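Local atomic coordinates of ribonucleoside-diphosphate reductase small chain 2 (Saccharomyces cerevisiae, PDB entry 1JK0), a protein that forms, with its partner small subunit, the small-subunit heterodimer of ribonucleotide reductase, and is required for that partner's folding and for assembly with the large subunits. Residues V52-I62 against F119-V130. Numbering follows the deposited sequence.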
ATOM      1  N   VAL B  52      -1.634  13.802   8.352  1.00 22.45           N
ATOM      2  CA  VAL B  52      -0.369  13.508   7.688  1.00 21.52           C
ATOM      3  C   VAL B  52      -0.583  13.455   6.180  1.00 21.63           C
ATOM      4  O   VAL B  52       0.326  13.780   5.427  1.00 21.23           O
ATOM      5  CB  VAL B  52       0.300  12.173   8.190  1.00 20.58           C
ATOM      6  CG1 VAL B  52       0.490  12.233   9.691  1.00 22.11           C
ATOM      7  CG2 VAL B  52      -0.531  10.975   7.802  1.00 18.12           C
ATOM      8  N   GLU B  53      -1.784  13.062   5.746  1.00 22.34           N
ATOM      9  CA  GLU B  53      -2.097  12.984   4.316  1.00 21.68           C
ATOM     10  C   GLU B  53      -2.004  14.391   3.696  1.00 21.87           C
ATOM     11  O   GLU B  53      -1.554  14.551   2.564  1.00 21.13           O
ATOM     12  CB  GLU B  53      -3.506  12.409   4.086  1.00 21.78           C
ATOM     13  CG  GLU B  53      -3.801  11.935   2.633  1.00 21.41           C
ATOM     14  CD  GLU B  53      -5.277  11.573   2.375  1.00 22.72           C
ATOM     15  OE1 GLU B  53      -6.043  11.375   3.345  1.00 23.44           O
ATOM     16  OE2 GLU B  53      -5.680  11.478   1.196  1.00 22.04           O
ATOM     17  N   ALA B  54      -2.416  15.407   4.443  1.00 21.33           N
ATOM     18  CA  ALA B  54      -2.367  16.782   3.951  1.00 22.31           C
ATOM     19  C   ALA B  54      -0.950  17.333   3.826  1.00 23.88           C
ATOM     20  O   ALA B  54      -0.710  18.237   3.024  1.00 25.95           O
ATOM     21  CB  ALA B  54      -3.175  17.691   4.859  1.00 20.52           C
ATOM     22  N   SER B  55      -0.016  16.794   4.605  1.00 23.29           N
ATOM     23  CA  SER B  55       1.364  17.264   4.579  1.00 23.71           C
ATOM     24  C   SER B  55       2.252  16.549   3.566  1.00 24.28           C
ATOM     25  O   SER B  55       3.457  16.819   3.495  1.00 25.97           O
ATOM     26  CB  SER B  55       1.995  17.103   5.961  1.00 27.37           C
ATOM     27  OG  SER B  55       2.395  15.746   6.194  1.00 31.64           O
ATOM     28  N   PHE B  56       1.675  15.631   2.799  1.00 22.26           N
ATOM     29  CA  PHE B  56       2.439  14.894   1.803  1.00 22.12           C
ATOM     30  C   PHE B  56       3.406  15.773   0.979  1.00 23.62           C
ATOM     31  O   PHE B  56       2.996  16.728   0.318  1.00 24.95           O
ATOM     32  CB  PHE B  56       1.473  14.163   0.877  1.00 21.63           C
ATOM     33  CG  PHE B  56       2.130  13.511  -0.298  1.00 22.38           C
ATOM     34  CD1 PHE B  56       2.934  12.392  -0.130  1.00 24.04           C
ATOM     35  CD2 PHE B  56       1.964  14.027  -1.570  1.00 21.77           C
ATOM     36  CE1 PHE B  56       3.568  11.789  -1.218  1.00 23.24           C
ATOM     37  CE2 PHE B  56       2.589  13.436  -2.661  1.00 23.52           C
ATOM     38  CZ  PHE B  56       3.398  12.314  -2.483  1.00 23.51           C
ATOM     39  N   TRP B  57       4.693  15.448   1.032  1.00 23.09           N
ATOM     40  CA  TRP B  57       5.707  16.181   0.283  1.00 22.69           C
ATOM     41  C   TRP B  57       6.665  15.170  -0.362  1.00 23.44           C
ATOM     42  O   TRP B  57       6.667  13.978  -0.017  1.00 21.82           O
ATOM     43  CB  TRP B  57       6.484  17.130   1.203  1.00 22.57           C
ATOM     44  CG  TRP B  57       7.133  16.460   2.385  1.00 26.64           C
ATOM     45  CD1 TRP B  57       6.520  16.032   3.533  1.00 27.15           C
ATOM     46  CD2 TRP B  57       8.524  16.118   2.522  1.00 26.98           C
ATOM     47  NE1 TRP B  57       7.443  15.451   4.373  1.00 28.13           N
ATOM     48  CE2 TRP B  57       8.678  15.493   3.779  1.00 27.57           C
ATOM     49  CE3 TRP B  57       9.654  16.282   1.702  1.00 25.08           C
ATOM     50  CZ2 TRP B  57       9.923  15.033   4.239  1.00 28.47           C
ATOM     51  CZ3 TRP B  57      10.885  15.828   2.155  1.00 25.16           C
ATOM     52  CH2 TRP B  57      11.012  15.211   3.417  1.00 28.12           C
ATOM     53  N   THR B  58       7.481  15.637  -1.297  1.00 23.04           N
ATOM     54  CA  THR B  58       8.407  14.744  -1.973  1.00 24.80           C
ATOM     55  C   THR B  58       9.829  15.311  -2.061  1.00 27.35           C
ATOM     56  O   THR B  58      10.073  16.475  -1.724  1.00 27.93           O
ATOM     57  CB  THR B  58       7.910  14.438  -3.383  1.00 24.78           C
ATOM     58  OG1 THR B  58       7.814  15.660  -4.131  1.00 24.45           O
ATOM     59  CG2 THR B  58       6.535  13.753  -3.320  1.00 23.86           C
ATOM     60  N   ALA B  59      10.774  14.478  -2.483  1.00 28.42           N
ATOM     61  CA  ALA B  59      12.155  14.919  -2.612  1.00 30.41           C
ATOM     62  C   ALA B  59      12.239  16.071  -3.644  1.00 31.34           C
ATOM     63  O   ALA B  59      12.952  17.064  -3.439  1.00 31.32           O
ATOM     64  CB  ALA B  59      13.032  13.735  -3.029  1.00 28.85           C
ATOM     65  N   GLU B  60      11.484  15.943  -4.734  1.00 31.15           N
ATOM     66  CA  GLU B  60      11.464  16.962  -5.777  1.00 31.76           C
ATOM     67  C   GLU B  60      11.110  18.338  -5.227  1.00 33.83           C
ATOM     68  O   GLU B  60      11.590  19.344  -5.726  1.00 35.42           O
ATOM     69  CB  GLU B  60      10.458  16.609  -6.877  1.00 30.22           C
ATOM     70  CG  GLU B  60      10.878  15.498  -7.834  1.00 30.80           C
ATOM     71  CD  GLU B  60      10.874  14.117  -7.203  1.00 32.36           C
ATOM     72  OE1 GLU B  60      11.224  13.151  -7.913  1.00 32.45           O
ATOM     73  OE2 GLU B  60      10.521  13.991  -6.005  1.00 31.73           O
ATOM     74  N   GLU B  61      10.257  18.385  -4.211  1.00 35.53           N
ATOM     75  CA  GLU B  61       9.854  19.660  -3.621  1.00 36.97           C
ATOM     76  C   GLU B  61      10.973  20.269  -2.793  1.00 38.33           C
ATOM     77  O   GLU B  61      10.784  21.288  -2.126  1.00 39.03           O
ATOM     78  CB  GLU B  61       8.591  19.483  -2.759  1.00 36.19           C
ATOM     79  CG  GLU B  61       7.307  19.475  -3.578  1.00 35.96           C
ATOM     80  CD  GLU B  61       6.040  19.401  -2.743  1.00 36.97           C
ATOM     81  OE1 GLU B  61       4.969  19.749  -3.284  1.00 39.85           O
ATOM     82  OE2 GLU B  61       6.095  18.997  -1.562  1.00 37.32           O
ATOM     83  N   ILE B  62      12.140  19.633  -2.851  1.00 40.37           N
ATOM     84  CA  ILE B  62      13.313  20.089  -2.121  1.00 42.82           C
ATOM     85  C   ILE B  62      14.442  20.449  -3.069  1.00 44.34           C
ATOM     86  O   ILE B  62      14.775  19.677  -3.969  1.00 44.68           O
ATOM     87  CB  ILE B  62      13.816  19.007  -1.162  1.00 44.24           C
ATOM     88  CG1 ILE B  62      12.867  18.899   0.027  1.00 45.98           C
ATOM     89  CG2 ILE B  62      15.225  19.330  -0.696  1.00 43.49           C
ATOM     90  CD1 ILE B  62      13.263  17.849   1.040  1.00 49.87           C
ATOM     91  N   PHE B 119       0.592   5.089   5.074  1.00 20.23           N
ATOM     92  CA  PHE B 119       1.090   6.396   4.686  1.00 20.34           C
ATOM     93  C   PHE B 119       2.462   6.614   5.270  1.00 23.06           C
ATOM     94  O   PHE B 119       3.366   7.140   4.610  1.00 26.54           O
ATOM     95  CB  PHE B 119       0.174   7.492   5.196  1.00 17.84           C
ATOM     96  CG  PHE B 119       0.290   8.765   4.437  1.00 11.98           C
ATOM     97  CD1 PHE B 119      -0.326   8.896   3.206  1.00 12.19           C
ATOM     98  CD2 PHE B 119       1.032   9.818   4.928  1.00 12.79           C
ATOM     99  CE1 PHE B 119      -0.208  10.071   2.469  1.00 14.29           C
ATOM    100  CE2 PHE B 119       1.155  11.003   4.194  1.00 13.84           C
ATOM    101  CZ  PHE B 119       0.534  11.123   2.960  1.00 11.50           C
ATOM    102  N   GLN B 120       2.613   6.220   6.524  1.00 23.52           N
ATOM    103  CA  GLN B 120       3.882   6.370   7.200  1.00 24.01           C
ATOM    104  C   GLN B 120       4.991   5.616   6.476  1.00 23.91           C
ATOM    105  O   GLN B 120       5.999   6.219   6.138  1.00 22.36           O
ATOM    106  CB  GLN B 120       3.766   5.907   8.647  1.00 24.86           C
ATOM    107  CG  GLN B 120       5.045   5.981   9.407  1.00 25.22           C
ATOM    108  CD  GLN B 120       4.881   5.506  10.812  1.00 27.68           C
ATOM    109  OE1 GLN B 120       5.858   5.227  11.498  1.00 29.35           O
ATOM    110  NE2 GLN B 120       3.637   5.414  11.266  1.00 29.45           N
ATOM    111  N   ILE B 121       4.829   4.322   6.204  1.00 26.13           N
ATOM    112  CA  ILE B 121       5.917   3.642   5.499  1.00 28.98           C
ATOM    113  C   ILE B 121       6.110   4.275   4.134  1.00 28.21           C
ATOM    114  O   ILE B 121       7.230   4.317   3.632  1.00 31.77           O
ATOM    115  CB  ILE B 121       5.730   2.090   5.272  1.00 30.28           C
ATOM    116  CG1 ILE B 121       5.009   1.839   3.956  1.00 31.55           C
ATOM    117  CG2 ILE B 121       5.033   1.435   6.459  1.00 29.90           C
ATOM    118  CD1 ILE B 121       5.008   0.370   3.522  1.00 36.33           C
ATOM    119  N   MET B 122       5.035   4.765   3.525  1.00 26.73           N
ATOM    120  CA  MET B 122       5.157   5.394   2.209  1.00 27.94           C
ATOM    121  C   MET B 122       6.091   6.610   2.265  1.00 28.91           C
ATOM    122  O   MET B 122       6.959   6.783   1.406  1.00 27.56           O
ATOM    123  CB  MET B 122       3.780   5.805   1.681  1.00 28.54           C
ATOM    124  CG  MET B 122       3.798   6.561   0.349  1.00 28.85           C
ATOM    125  SD  MET B 122       4.284   8.301   0.519  1.00 30.77           S
ATOM    126  CE  MET B 122       2.735   9.029   1.113  1.00 28.51           C
ATOM    127  N   MET B 123       5.901   7.449   3.283  1.00 29.70           N
ATOM    128  CA  MET B 123       6.726   8.639   3.488  1.00 29.15           C
ATOM    129  C   MET B 123       8.173   8.295   3.860  1.00 29.33           C
ATOM    130  O   MET B 123       9.096   9.043   3.543  1.00 30.28           O
ATOM    131  CB  MET B 123       6.126   9.517   4.600  1.00 26.95           C
ATOM    132  CG  MET B 123       4.886  10.299   4.206  1.00 25.88           C
ATOM    133  SD  MET B 123       5.089  11.279   2.682  1.00 24.15           S
ATOM    134  CE  MET B 123       6.199  12.571   3.199  1.00 26.29           C
ATOM    135  N   GLU B 124       8.367   7.170   4.548  1.00 29.87           N
ATOM    136  CA  GLU B 124       9.699   6.751   4.968  1.00 29.40           C
ATOM    137  C   GLU B 124      10.608   6.533   3.788  1.00 28.10           C
ATOM    138  O   GLU B 124      11.807   6.791   3.878  1.00 27.44           O
ATOM    139  CB  GLU B 124       9.637   5.466   5.788  1.00 31.44           C
ATOM    140  CG  GLU B 124       9.384   5.677   7.266  1.00 36.43           C
ATOM    141  CD  GLU B 124      10.386   6.632   7.886  1.00 40.90           C
ATOM    142  OE1 GLU B 124      11.530   6.697   7.383  1.00 43.75           O
ATOM    143  OE2 GLU B 124      10.042   7.303   8.882  1.00 41.99           O
ATOM    144  N   ASN B 125      10.036   6.051   2.685  1.00 26.42           N
ATOM    145  CA  ASN B 125      10.803   5.809   1.477  1.00 25.50           C
ATOM    146  C   ASN B 125      11.239   7.106   0.831  1.00 25.35           C
ATOM    147  O   ASN B 125      12.295   7.161   0.206  1.00 26.31           O
ATOM    148  CB  ASN B 125      10.004   4.966   0.493  1.00 28.25           C
ATOM    149  CG  ASN B 125       9.844   3.545   0.976  1.00 33.33           C
ATOM    150  OD1 ASN B 125      10.738   3.023   1.657  1.00 36.95           O
ATOM    151  ND2 ASN B 125       8.725   2.901   0.630  1.00 31.25           N
ATOM    152  N   ILE B 126      10.429   8.150   0.980  1.00 23.75           N
ATOM    153  CA  ILE B 126      10.770   9.450   0.428  1.00 22.77           C
ATOM    154  C   ILE B 126      11.928  10.019   1.270  1.00 25.06           C
ATOM    155  O   ILE B 126      12.848  10.656   0.732  1.00 25.75           O
ATOM    156  CB  ILE B 126       9.549  10.392   0.468  1.00 22.24           C
ATOM    157  CG1 ILE B 126       8.489   9.893  -0.527  1.00 23.17           C
ATOM    158  CG2 ILE B 126       9.968  11.835   0.142  1.00 21.27           C
ATOM    159  CD1 ILE B 126       7.147  10.628  -0.473  1.00 20.26           C
ATOM    160  N   TYR B 127      11.899   9.775   2.584  1.00 24.17           N
ATOM    161  CA  TYR B 127      12.973  10.262   3.448  1.00 24.80           C
ATOM    162  C   TYR B 127      14.249   9.546   3.005  1.00 25.69           C
ATOM    163  O   TYR B 127      15.288  10.163   2.819  1.00 22.73           O
ATOM    164  CB  TYR B 127      12.692   9.945   4.928  1.00 24.33           C
ATOM    165  CG  TYR B 127      11.396  10.506   5.469  1.00 25.22           C
ATOM    166  CD1 TYR B 127      10.757   9.912   6.565  1.00 22.20           C
ATOM    167  CD2 TYR B 127      10.783  11.604   4.861  1.00 24.67           C
ATOM    168  CE1 TYR B 127       9.551  10.390   7.027  1.00 22.10           C
ATOM    169  CE2 TYR B 127       9.567  12.087   5.320  1.00 25.18           C
ATOM    170  CZ  TYR B 127       8.951  11.475   6.400  1.00 25.37           C
ATOM    171  OH  TYR B 127       7.715  11.939   6.823  1.00 26.07           O
ATOM    172  N   SER B 128      14.147   8.232   2.825  1.00 28.35           N
ATOM    173  CA  SER B 128      15.284   7.435   2.426  1.00 29.92           C
ATOM    174  C   SER B 128      15.856   7.927   1.095  1.00 31.25           C
ATOM    175  O   SER B 128      17.025   7.699   0.799  1.00 32.42           O
ATOM    176  CB  SER B 128      14.872   5.967   2.339  1.00 30.37           C
ATOM    177  OG  SER B 128      16.009   5.108   2.424  1.00 34.24           O
ATOM    178  N   GLU B 129      15.034   8.601   0.295  1.00 33.05           N
ATOM    179  CA  GLU B 129      15.491   9.135  -0.990  1.00 33.91           C
ATOM    180  C   GLU B 129      16.139  10.492  -0.798  1.00 34.63           C
ATOM    181  O   GLU B 129      17.255  10.715  -1.246  1.00 34.90           O
ATOM    182  CB  GLU B 129      14.341   9.319  -1.990  1.00 34.40           C
ATOM    183  CG  GLU B 129      14.848   9.803  -3.359  1.00 33.97           C
ATOM    184  CD  GLU B 129      13.748  10.149  -4.341  1.00 34.12           C
ATOM    185  OE1 GLU B 129      12.721   9.449  -4.379  1.00 34.33           O
ATOM    186  OE2 GLU B 129      13.923  11.114  -5.110  1.00 36.68           O
ATOM    187  N   VAL B 130      15.429  11.411  -0.153  1.00 35.42           N
ATOM    188  CA  VAL B 130      15.998  12.725   0.054  1.00 38.79           C
ATOM    189  C   VAL B 130      17.354  12.584   0.735  1.00 40.48           C
ATOM    190  O   VAL B 130      18.321  13.215   0.312  1.00 41.22           O
ATOM    191  CB  VAL B 130      15.047  13.646   0.868  1.00 38.16           C
ATOM    192  CG1 VAL B 130      14.475  12.907   2.025  1.00 40.56           C
ATOM    193  CG2 VAL B 130      15.790  14.872   1.353  1.00 38.20           C
TER
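V52 and E53, at the last turn of helix 43-54, rest on F119, and the extended chain that follows runs along helix 111-138 in the same direction. The CA atoms of F56 and M123 are 7.8 Å apart, those of A59 and V130 5.2 Å, so the chain draws closer to the helix. Both segments belong to the helical, ferritin-like fold of the ribonucleotide reductase small chain. No hydrogen bond joins the two segments; the contact is largely apolar packing. F119 packs against the end of helix 43-54. Its CG is anti to the backbone N (chi1 -158°), which carries the ring to V52 and E53. E53 N lies over one face, and F56 CB meets the edge of the ring, 3.8 Å from F119 CZ. V52 CG2 packs 3.5 Å from F119 CD2. The F56 ring has two Met-aromatic contacts. M122 SD lies at its edge, 5.2 Å from the ring centroid, and M123 SD approaches obliquely. A ring of the other protein chain stacks on F56, so this part of the contact borders the heterodimer interface. W57 is buried. The M123 methyl CE sits over one face of the indole, 3.6 Å from the centroid of the five-membered ring, in a CH-pi contact. The Y127 ring lies nearly parallel to the indole but slid aside, the planes at 26°. D219 OD2 accepts from both W57 NE1 and Y127 OH, tying both rings to helix 207-232. A leucine in place of W57 would probably cost D219 the indole N-H donor and leave the M123 methyl without its aromatic face. Y127 also lies near Y131, the predicted active-site residue. I126 CD1 touches W57 O, and at the far end I62 CD1 meets V130 CG2 at 3.9 Å.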